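PDB 3JS6: ParM protein from Staphylococcus aureus, which forms actin-like filaments and probably uses their dynamics to move plasmid DNA copies apart before cell division. Local coordinates for residues A[23-28]-A[97-102]; A[113-118]-A[335-340]; A[118-123]-A[128-133]; A[167-172]-A[326-331]; A[178-181]-A[185-188]. All blocks are in the same frame, centred on the assembly; numbering follows the deposited sequence.

Interaction 1 of 5, residues A[23-28]-A[97-102]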
# COMPACT_ATOMS: atom_id res chain seq x y z
N GLU A 23 2.69 14.42 -6.18
CA GLU A 23 2.59 13.38 -7.20
C GLU A 23 2.38 12.00 -6.58
O GLU A 23 2.98 11.68 -5.55
CB GLU A 23 3.88 13.38 -8.03
CG GLU A 23 3.84 14.08 -9.39
CD GLU A 23 2.96 15.32 -9.46
OE1 GLU A 23 3.31 16.38 -8.88
OE2 GLU A 23 1.90 15.23 -10.11
N LYS A 24 1.52 11.18 -7.18
CA LYS A 24 1.34 9.85 -6.61
C LYS A 24 1.00 8.83 -7.67
O LYS A 24 0.66 9.21 -8.77
CB LYS A 24 0.28 9.88 -5.49
CG LYS A 24 -1.07 10.41 -5.88
CD LYS A 24 -1.97 10.52 -4.65
CE LYS A 24 -3.41 10.85 -5.01
NZ LYS A 24 -4.32 10.76 -3.82
N PHE A 25 1.16 7.55 -7.36
CA PHE A 25 0.82 6.49 -8.30
C PHE A 25 0.37 5.23 -7.58
O PHE A 25 0.70 5.03 -6.42
CB PHE A 25 2.01 6.16 -9.24
CG PHE A 25 3.13 5.38 -8.58
CD1 PHE A 25 3.00 4.02 -8.31
CD2 PHE A 25 4.33 6.03 -8.22
CE1 PHE A 25 4.02 3.29 -7.71
CE2 PHE A 25 5.36 5.33 -7.61
CZ PHE A 25 5.21 3.95 -7.35
N VAL A 26 -0.42 4.41 -8.27
CA VAL A 26 -0.86 3.12 -7.74
C VAL A 26 -0.87 2.22 -8.99
O VAL A 26 -1.54 2.50 -9.96
CB VAL A 26 -2.24 3.20 -7.03
CG1 VAL A 26 -3.30 3.87 -7.92
CG2 VAL A 26 -2.66 1.78 -6.58
N ILE A 27 -0.03 1.19 -8.96
CA ILE A 27 0.20 0.29 -10.09
C ILE A 27 0.29 -1.12 -9.57
O ILE A 27 0.82 -1.35 -8.47
CB ILE A 27 1.57 0.68 -10.75
CG1 ILE A 27 1.49 2.12 -11.26
CG2 ILE A 27 1.96 -0.31 -11.87
CD1 ILE A 27 2.85 2.76 -11.59
N PRO A 28 -0.23 -2.10 -10.35
CA PRO A 28 -0.19 -3.50 -9.93
C PRO A 28 1.25 -3.94 -9.70
O PRO A 28 2.16 -3.53 -10.40
CB PRO A 28 -0.81 -4.24 -11.12
CG PRO A 28 -1.82 -3.25 -11.64
CD PRO A 28 -1.03 -1.94 -11.58
N GLU A 97 13.33 -0.84 -7.36
CA GLU A 97 14.07 0.13 -8.18
C GLU A 97 13.14 0.93 -9.14
O GLU A 97 13.30 2.14 -9.27
CB GLU A 97 15.16 -0.55 -9.03
CG GLU A 97 16.27 -1.23 -8.23
CD GLU A 97 16.96 -0.27 -7.29
OE1 GLU A 97 17.36 0.81 -7.76
OE2 GLU A 97 17.09 -0.60 -6.10
N CYS A 98 12.21 0.26 -9.82
CA CYS A 98 11.29 0.98 -10.73
C CYS A 98 10.36 1.96 -9.99
O CYS A 98 10.01 3.01 -10.52
CB CYS A 98 10.43 -0.01 -11.54
SG CYS A 98 11.44 -1.04 -12.63
N SER A 99 9.94 1.58 -8.78
CA SER A 99 9.06 2.39 -7.96
C SER A 99 9.84 3.63 -7.51
O SER A 99 9.35 4.76 -7.56
CB SER A 99 8.58 1.58 -6.74
OG SER A 99 7.77 0.50 -7.16
N ILE A 100 11.06 3.42 -7.08
CA ILE A 100 11.88 4.55 -6.68
C ILE A 100 12.11 5.42 -7.92
O ILE A 100 11.99 6.65 -7.86
CB ILE A 100 13.23 4.07 -6.09
CG1 ILE A 100 12.97 3.53 -4.67
CG2 ILE A 100 14.25 5.21 -6.12
CD1 ILE A 100 14.18 2.89 -4.00
N GLY A 101 12.39 4.78 -9.05
CA GLY A 101 12.61 5.53 -10.28
C GLY A 101 11.43 6.38 -10.72
O GLY A 101 11.61 7.52 -11.18
N LEU A 102 10.21 5.86 -10.58
CA LEU A 102 9.01 6.60 -10.97
C LEU A 102 8.87 7.86 -10.13
O LEU A 102 8.46 8.90 -10.63
CB LEU A 102 7.73 5.77 -10.79
CG LEU A 102 7.08 5.03 -11.96
CD1 LEU A 102 5.70 4.52 -11.47
CD2 LEU A 102 6.91 5.95 -13.19
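Leu102, on helix 90-104, reaches across to two side chains of strand 23-28, and its atoms meet them in turn. CB lies above the rim of the Phe25 ring, 4.0 Å from Phe25 CE2. Beyond CG, the CD1 branch continues over the ring: Leu102 CD1 stands 3.8 Å from the Phe25 centroid and 10° off the ring normal, a CH-pi contact centred on the face. The same methyl meets the neighbouring side chain tip to tip, with Leu102 CD1 a tight 3.4 Å from Ile27 CD1. A chi1 of -99°, away from a staggered value, carries the branch to this shared position. At the far end of the ring, Phe25 CZ touches Ser99 CB at 4.2 Å, while Ser99 OG is turned back to its own helix and bonded to Leu95 O. Phe25 and Ile27 are two residues apart on the strand and so present their side chains on the same side of the sheet, where Phe66 also packs on both Ile27 and Leu102. The segment axes run nearly antiparallel at 151°. With apolar groups and one CH-pi contact across the interface, cohesion here rests on dispersion and exclusion of water.

Interaction 2 of 5, residues A[113-118]-A[335-340]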
# COMPACT_ATOMS: atom_id res chain seq x y z
N ASN A 113 18.07 13.84 -4.18
CA ASN A 113 18.40 13.37 -2.84
C ASN A 113 17.07 13.14 -2.11
O ASN A 113 16.17 13.98 -2.15
CB ASN A 113 19.22 14.42 -2.10
CG ASN A 113 20.51 14.77 -2.83
OD1 ASN A 113 20.74 15.92 -3.18
ND2 ASN A 113 21.34 13.77 -3.06
N VAL A 114 16.96 12.01 -1.44
CA VAL A 114 15.72 11.70 -0.75
C VAL A 114 15.91 10.93 0.52
O VAL A 114 17.00 10.44 0.84
CB VAL A 114 14.82 10.79 -1.63
CG1 VAL A 114 14.63 11.40 -3.02
CG2 VAL A 114 15.48 9.39 -1.75
N VAL A 115 14.80 10.86 1.26
CA VAL A 115 14.70 10.01 2.42
C VAL A 115 13.50 9.13 1.97
O VAL A 115 12.63 9.60 1.24
CB VAL A 115 14.32 10.74 3.68
CG1 VAL A 115 15.54 11.55 4.18
CG2 VAL A 115 13.13 11.65 3.41
N ILE A 116 13.49 7.86 2.38
CA ILE A 116 12.41 6.94 2.02
C ILE A 116 11.66 6.45 3.25
O ILE A 116 12.26 5.94 4.20
CB ILE A 116 12.97 5.70 1.26
CG1 ILE A 116 13.66 6.12 -0.03
CG2 ILE A 116 11.84 4.69 1.00
CD1 ILE A 116 14.30 4.94 -0.79
N ALA A 117 10.35 6.65 3.25
CA ALA A 117 9.48 6.20 4.32
C ALA A 117 8.62 5.07 3.75
O ALA A 117 7.97 5.24 2.74
CB ALA A 117 8.59 7.33 4.80
N THR A 118 8.64 3.91 4.40
CA THR A 118 7.83 2.81 3.92
C THR A 118 7.39 1.95 5.11
O THR A 118 7.65 2.29 6.27
CB THR A 118 8.59 1.96 2.91
OG1 THR A 118 7.69 1.02 2.32
CG2 THR A 118 9.77 1.22 3.60
N GLU A 335 8.93 13.21 6.56
CA GLU A 335 9.18 14.64 6.74
C GLU A 335 10.04 14.86 7.97
O GLU A 335 10.95 15.70 7.97
CB GLU A 335 7.87 15.41 6.91
CG GLU A 335 6.98 15.48 5.66
CD GLU A 335 7.57 16.36 4.57
OE1 GLU A 335 6.93 16.47 3.50
OE2 GLU A 335 8.66 16.94 4.77
N LEU A 336 9.72 14.11 9.02
CA LEU A 336 10.47 14.20 10.27
C LEU A 336 11.87 13.67 10.04
O LEU A 336 12.84 14.21 10.57
CB LEU A 336 9.79 13.39 11.37
CG LEU A 336 8.46 13.98 11.85
CD1 LEU A 336 7.98 13.16 13.02
CD2 LEU A 336 8.64 15.43 12.28
N LEU A 337 11.99 12.61 9.24
CA LEU A 337 13.33 12.07 8.97
C LEU A 337 14.13 13.09 8.14
O LEU A 337 15.35 13.24 8.30
CB LEU A 337 13.25 10.74 8.22
CG LEU A 337 14.59 10.01 8.02
CD1 LEU A 337 15.21 9.69 9.37
CD2 LEU A 337 14.37 8.75 7.23
N LYS A 338 13.44 13.80 7.25
CA LYS A 338 14.07 14.81 6.41
C LYS A 338 14.62 15.94 7.29
O LYS A 338 15.71 16.47 7.03
CB LYS A 338 13.06 15.37 5.41
CG LYS A 338 13.53 16.63 4.68
CD LYS A 338 12.48 17.10 3.70
CE LYS A 338 12.81 18.48 3.17
NZ LYS A 338 11.83 18.91 2.14
N ASN A 339 13.88 16.33 8.32
CA ASN A 339 14.39 17.39 9.19
C ASN A 339 15.62 16.88 9.93
O ASN A 339 16.63 17.58 10.03
CB ASN A 339 13.33 17.83 10.20
CG ASN A 339 12.09 18.37 9.52
OD1 ASN A 339 12.17 19.00 8.47
ND2 ASN A 339 10.94 18.13 10.14
N LYS A 340 15.55 15.66 10.45
CA LYS A 340 16.68 15.11 11.17
C LYS A 340 17.95 15.16 10.32
O LYS A 340 19.04 15.43 10.82
CB LYS A 340 16.40 13.67 11.60
CG LYS A 340 17.55 13.06 12.38
CD LYS A 340 17.26 11.62 12.78
CE LYS A 340 18.49 10.98 13.40
NZ LYS A 340 18.28 9.52 13.60
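Val115 meets Leu337 and Lys338 without any flat group between them: no ring, amide or carboxylate offers a face or an edge here, and the surfaces that touch are the rounded ones of aliphatic carbon. From the strand, Val115 points toward the helix. Its branch-point carbon receives one Leu337 methyl, with Val115 CB 4.1 Å from Leu337 CD2. The two Val115 methyls spread against the next residue of the helix: Val115 CG1 lies 4.2 Å from Lys338 CA, and Val115 CG2 lies 4.2 Å from Lys338 CB. A chi1 of -174° swings Leu337 CG to the side remote from its own amide nitrogen, and this turns the CD2 branch toward the strand. The backbones are closest at the same place, where Val115 CA and Lys338 CA are 6.3 Å apart. Strand 111-120 belongs to the large mixed sheet of the first actin-like domain, paired in parallel with strands 4-11 and 148-161, and the C-terminal helix 325-342 lies across one face of that sheet. Ile116, the next residue along the strand, directs its side chain to the other face, toward Ile100 of helix 90-104, so that the sheet is packed by helices on both faces. Lys338 contributes the base of its chain to the contact and then runs on, extended, past the strand. Its NZ makes a weak hydrogen bond to Val4 O, and the chain also packs on Val6, as does Glu335. Val6 of the adjacent strand touches Val115 as well.

Interaction 3 of 5, residues A[118-123]-A[128-133]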
# COMPACT_ATOMS: atom_id res chain seq x y z
N THR A 118 8.64 3.91 4.40
CA THR A 118 7.83 2.81 3.92
C THR A 118 7.39 1.95 5.11
O THR A 118 7.65 2.29 6.27
CB THR A 118 8.59 1.96 2.91
OG1 THR A 118 7.69 1.02 2.32
CG2 THR A 118 9.77 1.22 3.60
N GLY A 119 6.70 0.86 4.81
CA GLY A 119 6.24 -0.03 5.85
C GLY A 119 6.41 -1.49 5.45
O GLY A 119 6.78 -1.81 4.31
N MSE A 120 6.17 -2.39 6.41
CA MSE A 120 6.26 -3.82 6.15
C MSE A 120 5.33 -4.53 7.11
O MSE A 120 4.87 -3.92 8.09
CB MSE A 120 7.72 -4.32 6.29
CG MSE A 120 8.46 -3.90 7.53
SE MSE A 120 10.30 -4.60 7.57
CE MSE A 120 11.27 -3.25 6.64
N PRO A 121 5.00 -5.81 6.84
CA PRO A 121 4.10 -6.57 7.72
C PRO A 121 4.55 -6.46 9.16
O PRO A 121 5.74 -6.51 9.45
CB PRO A 121 4.23 -8.00 7.18
CG PRO A 121 4.43 -7.76 5.70
CD PRO A 121 5.44 -6.64 5.70
N SER A 122 3.59 -6.31 10.07
CA SER A 122 3.91 -6.17 11.49
C SER A 122 4.76 -7.32 11.99
O SER A 122 5.63 -7.13 12.84
CB SER A 122 2.61 -6.08 12.31
OG SER A 122 1.80 -5.00 11.88
N ASN A 123 4.51 -8.52 11.48
CA ASN A 123 5.26 -9.68 11.95
C ASN A 123 6.73 -9.76 11.51
O ASN A 123 7.45 -10.61 12.00
CB ASN A 123 4.53 -10.98 11.57
CG ASN A 123 4.49 -11.23 10.07
OD1 ASN A 123 3.93 -12.22 9.62
ND2 ASN A 123 5.09 -10.33 9.30
N ASP A 128 15.21 -10.12 10.70
CA ASP A 128 16.30 -9.98 9.74
C ASP A 128 15.74 -9.46 8.42
O ASP A 128 16.49 -9.02 7.55
CB ASP A 128 16.98 -11.33 9.52
CG ASP A 128 16.04 -12.37 8.94
OD1 ASP A 128 15.00 -12.65 9.59
OD2 ASP A 128 16.34 -12.90 7.85
N LYS A 129 14.43 -9.55 8.26
CA LYS A 129 13.77 -9.07 7.05
C LYS A 129 13.90 -7.56 6.99
O LYS A 129 14.20 -7.00 5.95
CB LYS A 129 12.29 -9.47 7.06
CG LYS A 129 11.97 -10.79 6.36
CD LYS A 129 13.06 -11.82 6.52
CE LYS A 129 12.72 -13.12 5.78
NZ LYS A 129 11.52 -13.77 6.35
N GLN A 130 13.69 -6.90 8.12
CA GLN A 130 13.82 -5.45 8.17
C GLN A 130 15.23 -5.03 7.77
O GLN A 130 15.40 -4.03 7.07
CB GLN A 130 13.48 -4.91 9.57
CG GLN A 130 13.57 -3.39 9.63
CD GLN A 130 13.04 -2.79 10.93
OE1 GLN A 130 12.97 -1.57 11.08
NE2 GLN A 130 12.67 -3.64 11.87
N ALA A 131 16.24 -5.79 8.19
CA ALA A 131 17.62 -5.46 7.83
C ALA A 131 17.84 -5.56 6.33
O ALA A 131 18.46 -4.70 5.73
CB ALA A 131 18.59 -6.39 8.55
N LYS A 132 17.34 -6.63 5.71
CA LYS A 132 17.50 -6.78 4.27
C LYS A 132 16.67 -5.78 3.46
O LYS A 132 17.08 -5.37 2.39
CB LYS A 132 17.14 -8.21 3.85
CG LYS A 132 18.18 -9.23 4.31
CD LYS A 132 17.86 -10.66 3.85
CE LYS A 132 16.54 -11.15 4.43
NZ LYS A 132 16.29 -12.58 4.06
N PHE A 133 15.50 -5.39 3.97
CA PHE A 133 14.66 -4.43 3.23
C PHE A 133 15.35 -3.07 3.30
O PHE A 133 15.47 -2.37 2.29
CB PHE A 133 13.28 -4.36 3.87
CG PHE A 133 12.27 -3.56 3.08
CD1 PHE A 133 11.09 -3.14 3.70
CD2 PHE A 133 12.44 -3.32 1.73
CE1 PHE A 133 10.09 -2.49 2.99
CE2 PHE A 133 11.45 -2.67 1.00
CZ PHE A 133 10.27 -2.25 1.63
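Strand 118-120, from which Thr118 and Met120 face Gln130 and Phe133, runs nearly antiparallel to helix 128-133, with the segment axes at 149° and 10.5 Å apart. Phe133 fills the space between them. With chi1 at -171° the side chain extends directly away from the backbone N, which sends the ring from the helix toward the sheet, where Thr118 comes to meet it from the opposite direction: Thr118 CG2 is 3.8 Å from Phe133 CE1. The same ring carbon has a carbonyl oxygen at its edge, Gly119 O lying 3.6 Å from Phe133 CE1 and in the plane of the ring. Thr118 turns its hydroxyl elsewhere, to Leu9 O of the adjacent strand. In the first actin-like domain, strand 111-120 leaves the sheet and, after a short loop, helix 128-137 folds back over one of its faces. Phe11 of strand 4-11 and Tyr87 also pack against Phe133. Met120, present as selenomethionine, crosses Gln130 at about a right angle. Its SE rests on the start of the glutamine chain, 3.7 Å from Gln130 CA and 3.8 Å from Gln130 CB, whereas the extended remainder of Gln130 carries its amide away from this point. The terminal CE of Met120 is modelled at the edge of the Phe133 ring, but too close to be reliable, and its exact position is doubtful. On the strand side, Met120 packs on Ile159, and its backbone is hydrogen-bonded to Val160 and Gln162.

Interaction 4 of 5, residues A[167-172]-A[326-331]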
# COMPACT_ATOMS: atom_id res chain seq x y z
N LEU A 167 -2.83 4.55 10.74
CA LEU A 167 -3.13 5.30 11.97
C LEU A 167 -2.58 6.74 11.90
O LEU A 167 -3.25 7.70 12.32
CB LEU A 167 -2.52 4.58 13.18
CG LEU A 167 -3.37 3.42 13.67
CD1 LEU A 167 -2.61 2.62 14.72
CD2 LEU A 167 -4.66 3.95 14.24
N LEU A 168 -1.36 6.87 11.40
CA LEU A 168 -0.69 8.17 11.30
C LEU A 168 -1.34 9.12 10.30
O LEU A 168 -1.26 10.35 10.46
CB LEU A 168 0.78 7.95 10.92
CG LEU A 168 1.62 7.31 12.03
CD1 LEU A 168 3.05 7.06 11.49
CD2 LEU A 168 1.65 8.20 13.26
N ASP A 169 -1.97 8.57 9.27
CA ASP A 169 -2.67 9.36 8.27
C ASP A 169 -3.74 10.16 9.01
O ASP A 169 -3.95 11.34 8.74
CB ASP A 169 -3.32 8.40 7.24
CG ASP A 169 -4.21 9.10 6.18
OD1 ASP A 169 -3.89 10.22 5.70
OD2 ASP A 169 -5.23 8.49 5.79
N LEU A 170 -4.40 9.51 9.97
CA LEU A 170 -5.50 10.13 10.71
C LEU A 170 -5.19 10.57 12.14
O LEU A 170 -6.10 10.94 12.87
CB LEU A 170 -6.69 9.18 10.74
CG LEU A 170 -7.12 8.71 9.34
CD1 LEU A 170 -8.27 7.74 9.46
CD2 LEU A 170 -7.52 9.92 8.51
N ASN A 171 -3.94 10.50 12.56
CA ASN A 171 -3.68 10.90 13.94
C ASN A 171 -2.42 11.72 14.10
O ASN A 171 -1.82 11.76 15.19
CB ASN A 171 -3.64 9.67 14.84
CG ASN A 171 -5.01 9.09 15.06
OD1 ASN A 171 -5.76 9.55 15.92
ND2 ASN A 171 -5.36 8.08 14.28
N MSE A 172 -2.04 12.40 13.02
CA MSE A 172 -0.83 13.22 13.04
C MSE A 172 -0.86 14.42 12.11
O MSE A 172 -1.21 14.32 10.92
CB MSE A 172 0.38 12.34 12.70
CG MSE A 172 1.69 13.07 12.62
SE MSE A 172 3.16 11.81 12.31
CE MSE A 172 4.58 13.10 12.44
N ASN A 326 -1.77 4.51 3.83
CA ASN A 326 -0.46 4.10 4.33
C ASN A 326 0.62 5.09 3.88
O ASN A 326 1.40 5.59 4.69
CB ASN A 326 -0.09 2.70 3.82
CG ASN A 326 -0.73 1.56 4.65
OD1 ASN A 326 -0.83 0.42 4.18
ND2 ASN A 326 -1.14 1.87 5.86
N VAL A 327 0.65 5.37 2.58
CA VAL A 327 1.65 6.29 2.05
C VAL A 327 1.57 7.69 2.67
O VAL A 327 2.60 8.30 2.94
CB VAL A 327 1.54 6.36 0.52
CG1 VAL A 327 2.21 7.60 -0.01
CG2 VAL A 327 2.21 5.13 -0.08
N ARG A 328 0.36 8.21 2.88
CA ARG A 328 0.23 9.53 3.49
C ARG A 328 0.76 9.46 4.91
O ARG A 328 1.31 10.44 5.40
CB ARG A 328 -1.24 10.03 3.53
CG ARG A 328 -1.86 10.34 2.13
CD ARG A 328 -3.23 11.03 2.25
NE ARG A 328 -4.24 10.21 2.91
CZ ARG A 328 -5.10 9.38 2.32
NH1 ARG A 328 -5.14 9.23 1.01
NH2 ARG A 328 -5.93 8.68 3.08
N GLY A 329 0.61 8.31 5.57
CA GLY A 329 1.12 8.19 6.92
C GLY A 329 2.63 8.10 6.93
O GLY A 329 3.30 8.75 7.75
N TYR A 330 3.19 7.29 6.03
CA TYR A 330 4.65 7.14 5.95
C TYR A 330 5.28 8.48 5.58
O TYR A 330 6.36 8.82 6.07
CB TYR A 330 5.06 6.11 4.88
CG TYR A 330 4.48 4.72 5.03
CD1 TYR A 330 4.36 3.89 3.91
CD2 TYR A 330 4.08 4.23 6.28
CE1 TYR A 330 3.85 2.59 4.01
CE2 TYR A 330 3.58 2.92 6.40
CZ TYR A 330 3.47 2.11 5.26
OH TYR A 330 2.99 0.82 5.35
N GLU A 331 4.62 9.24 4.71
CA GLU A 331 5.16 10.53 4.29
C GLU A 331 5.40 11.47 5.47
O GLU A 331 6.42 12.18 5.52
CB GLU A 331 4.24 11.19 3.28
CG GLU A 331 4.70 12.56 2.83
CD GLU A 331 3.82 13.11 1.71
OE1 GLU A 331 2.59 13.19 1.92
OE2 GLU A 331 4.36 13.45 0.64
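Asp169 and Arg328 meet across two helices in a side-on, two-pronged salt bridge. Their flat groups are turned well away from coplanarity, carboxylate and guanidinium planes lying 50° apart. The nitrogens therefore approach the carboxylate from out of its plane. Arg328 NE donates to Asp169 OD1 at 2.8 Å, a fairly straight bond (164°) that keeps to the guanidinium plane but arrives from above the carboxylate. Arg328 NH2 donates to Asp169 OD2, also at 2.8 Å, on the syn side but also out of the carboxylate plane. The arginine gets there by bending at chi3 (-63°), which turns the NE/NH2 edge of the guanidinium to the carboxylate. Both ends have further partners: Ser325 OG is bonded to Asp169 OD2, while Arg328 NH1 is bonded to Asp321 O, so neither group can easily swing away. Beside this pair the backbones are nearly in contact, with Asp169 CA 4.2 Å from Gly329 CA. Gly329 presents no side chain, and Leu168 leans on the bare backbone, its CB 4.0 Å from Gly329 CA. Asn171, just beyond the helix, turns back to it, its ND2 bonded to Leu167 O at 2.9 Å. One turn on from Arg328, Lys332 NZ takes the carbonyl oxygens of Leu168, Asp169 and Met172, a positive charge placed at the C-terminal end of helix 162-169. Such close packing is consistent with the hinge region of the actin fold, where helices of this kind pack together between the two domains.

Interaction 5 of 5, residues A[178-181]-A[185-188]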
# COMPACT_ATOMS: atom_id res chain seq x y z
N PHE A 178 -1.65 13.19 17.52
CA PHE A 178 -2.67 13.85 18.33
C PHE A 178 -2.50 13.41 19.78
O PHE A 178 -2.16 12.27 20.05
CB PHE A 178 -4.09 13.48 17.85
CG PHE A 178 -4.43 13.99 16.46
CD1 PHE A 178 -3.67 15.00 15.84
CD2 PHE A 178 -5.53 13.48 15.78
CE1 PHE A 178 -4.00 15.47 14.57
CE2 PHE A 178 -5.87 13.95 14.50
CZ PHE A 178 -5.11 14.94 13.89
N LYS A 179 -2.72 14.33 20.71
CA LYS A 179 -2.58 13.97 22.11
C LYS A 179 -3.37 12.71 22.46
O LYS A 179 -2.83 11.80 23.09
CB LYS A 179 -3.02 15.14 22.99
CG LYS A 179 -2.32 16.45 22.62
CD LYS A 179 -2.69 17.59 23.57
CE LYS A 179 -2.43 18.96 22.94
NZ LYS A 179 -3.48 19.29 21.92
N ALA A 180 -4.62 12.63 22.03
CA ALA A 180 -5.43 11.47 22.34
C ALA A 180 -4.78 10.15 21.91
O ALA A 180 -4.93 9.13 22.58
CB ALA A 180 -6.80 11.59 21.70
N PHE A 181 -4.05 10.17 20.80
CA PHE A 181 -3.43 8.97 20.27
C PHE A 181 -2.32 8.41 21.16
O PHE A 181 -2.13 7.20 21.23
CB PHE A 181 -2.87 9.25 18.86
CG PHE A 181 -2.30 8.04 18.18
CD1 PHE A 181 -3.10 6.95 17.88
CD2 PHE A 181 -0.94 7.99 17.84
CE1 PHE A 181 -2.56 5.82 17.25
CE2 PHE A 181 -0.40 6.87 17.22
CZ PHE A 181 -1.21 5.78 16.92
N LYS A 185 -6.75 3.89 22.66
CA LYS A 185 -6.85 2.55 22.10
C LYS A 185 -7.50 2.71 20.73
O LYS A 185 -8.59 3.29 20.61
CB LYS A 185 -7.69 1.66 23.00
CG LYS A 185 -7.74 0.22 22.59
CD LYS A 185 -8.26 -0.63 23.74
CE LYS A 185 -8.51 -2.06 23.32
NZ LYS A 185 -8.80 -2.91 24.50
N TYR A 186 -6.83 2.21 19.70
CA TYR A 186 -7.33 2.34 18.34
C TYR A 186 -7.19 1.05 17.61
O TYR A 186 -6.25 0.30 17.86
CB TYR A 186 -6.52 3.39 17.57
CG TYR A 186 -6.64 4.78 18.11
CD1 TYR A 186 -6.04 5.12 19.31
CD2 TYR A 186 -7.40 5.74 17.45
CE1 TYR A 186 -6.19 6.41 19.85
CE2 TYR A 186 -7.57 7.02 17.98
CZ TYR A 186 -6.96 7.34 19.18
OH TYR A 186 -7.10 8.60 19.71
N SER A 187 -8.09 0.81 16.67
CA SER A 187 -7.98 -0.40 15.89
C SER A 187 -8.07 -0.04 14.43
O SER A 187 -8.74 0.92 14.05
CB SER A 187 -9.08 -1.40 16.26
OG SER A 187 -8.91 -1.89 17.58
N VAL A 188 -7.34 -0.78 13.64
CA VAL A 188 -7.36 -0.59 12.20
C VAL A 188 -8.07 -1.82 11.67
O VAL A 188 -7.58 -2.94 11.88
CB VAL A 188 -5.96 -0.54 11.60
CG1 VAL A 188 -6.06 -0.43 10.04
CG2 VAL A 188 -5.18 0.63 12.18
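Phe181 has CG opposite its backbone N across the CA–CB bond (chi1 -175°), and Tyr186 has CG beside the backbone N (chi1 -64°); from a short helical turn and the strand that follows it, the two rings are brought together. The result is a T-shaped, edge-to-face pair: the edge of Phe181 is directed at a face of Tyr186, with centroids 5.2 Å apart and planes at 67°. Phe181 CD1 does the touching. It stands above the tyrosine ring, offset toward the rim, 3.7 Å from Tyr186 CE1. The phenol then extends alongside the turn. Phe181 CA is 3.8 Å from Tyr186 CE1, and farther out Ala180 CB is 3.6 Å from Tyr186 OH. Ala180 O lies at the edge of the tyrosine ring, near its plane. Phe181 N is also 3.6 Å from Tyr186 OH, but this amide is weakly bonded to Phe178 O within its own turn. Tyr186 is the second residue of strand 185-191, the central strand of the five-stranded sheet of the second domain, and its backbone pairs with Tyr201 on strand 196-202. Leu167 of helix 162-169 packs on both rings and Met164 on Phe181, so the pair, with helix 162-169, packs the turn against the start of the strand. The contact is mainly carbon, with the phenol oxygen and backbone polar atoms at its border. Ring hydrogens of Phe181 face the electron-rich surface of Tyr186, a weak electrostatic preference that probably adds to dispersion in favouring this orientation; no polar bond links the segments.

In the fold
Helix 325-342 runs through interactions 2 and 4, whose centres are 14 Å apart, and Tyr330 on it reaches the strand of interactions 2 and 3: Tyr330 CD1 is 3.6 Å from Thr118 CA, and Tyr330 OH is 3.4 Å from Gly119 CA. The helices of interactions 1 and 3 lie on the other face of that sheet, and Ile100 CD1 meets Ile116 CD1 at 3.8 Å, joining interaction 1 to interaction 2. Interaction 5, in the second domain, touches interaction 4 through Asn171 O and Phe178 N (2.7 Å, a probable hydrogen bond) and through Leu167 CG and Val188 CG2 (3.6 Å). This apo structure holds no nucleotide; by analogy with actin, it would probably bind in the cleft between the domains.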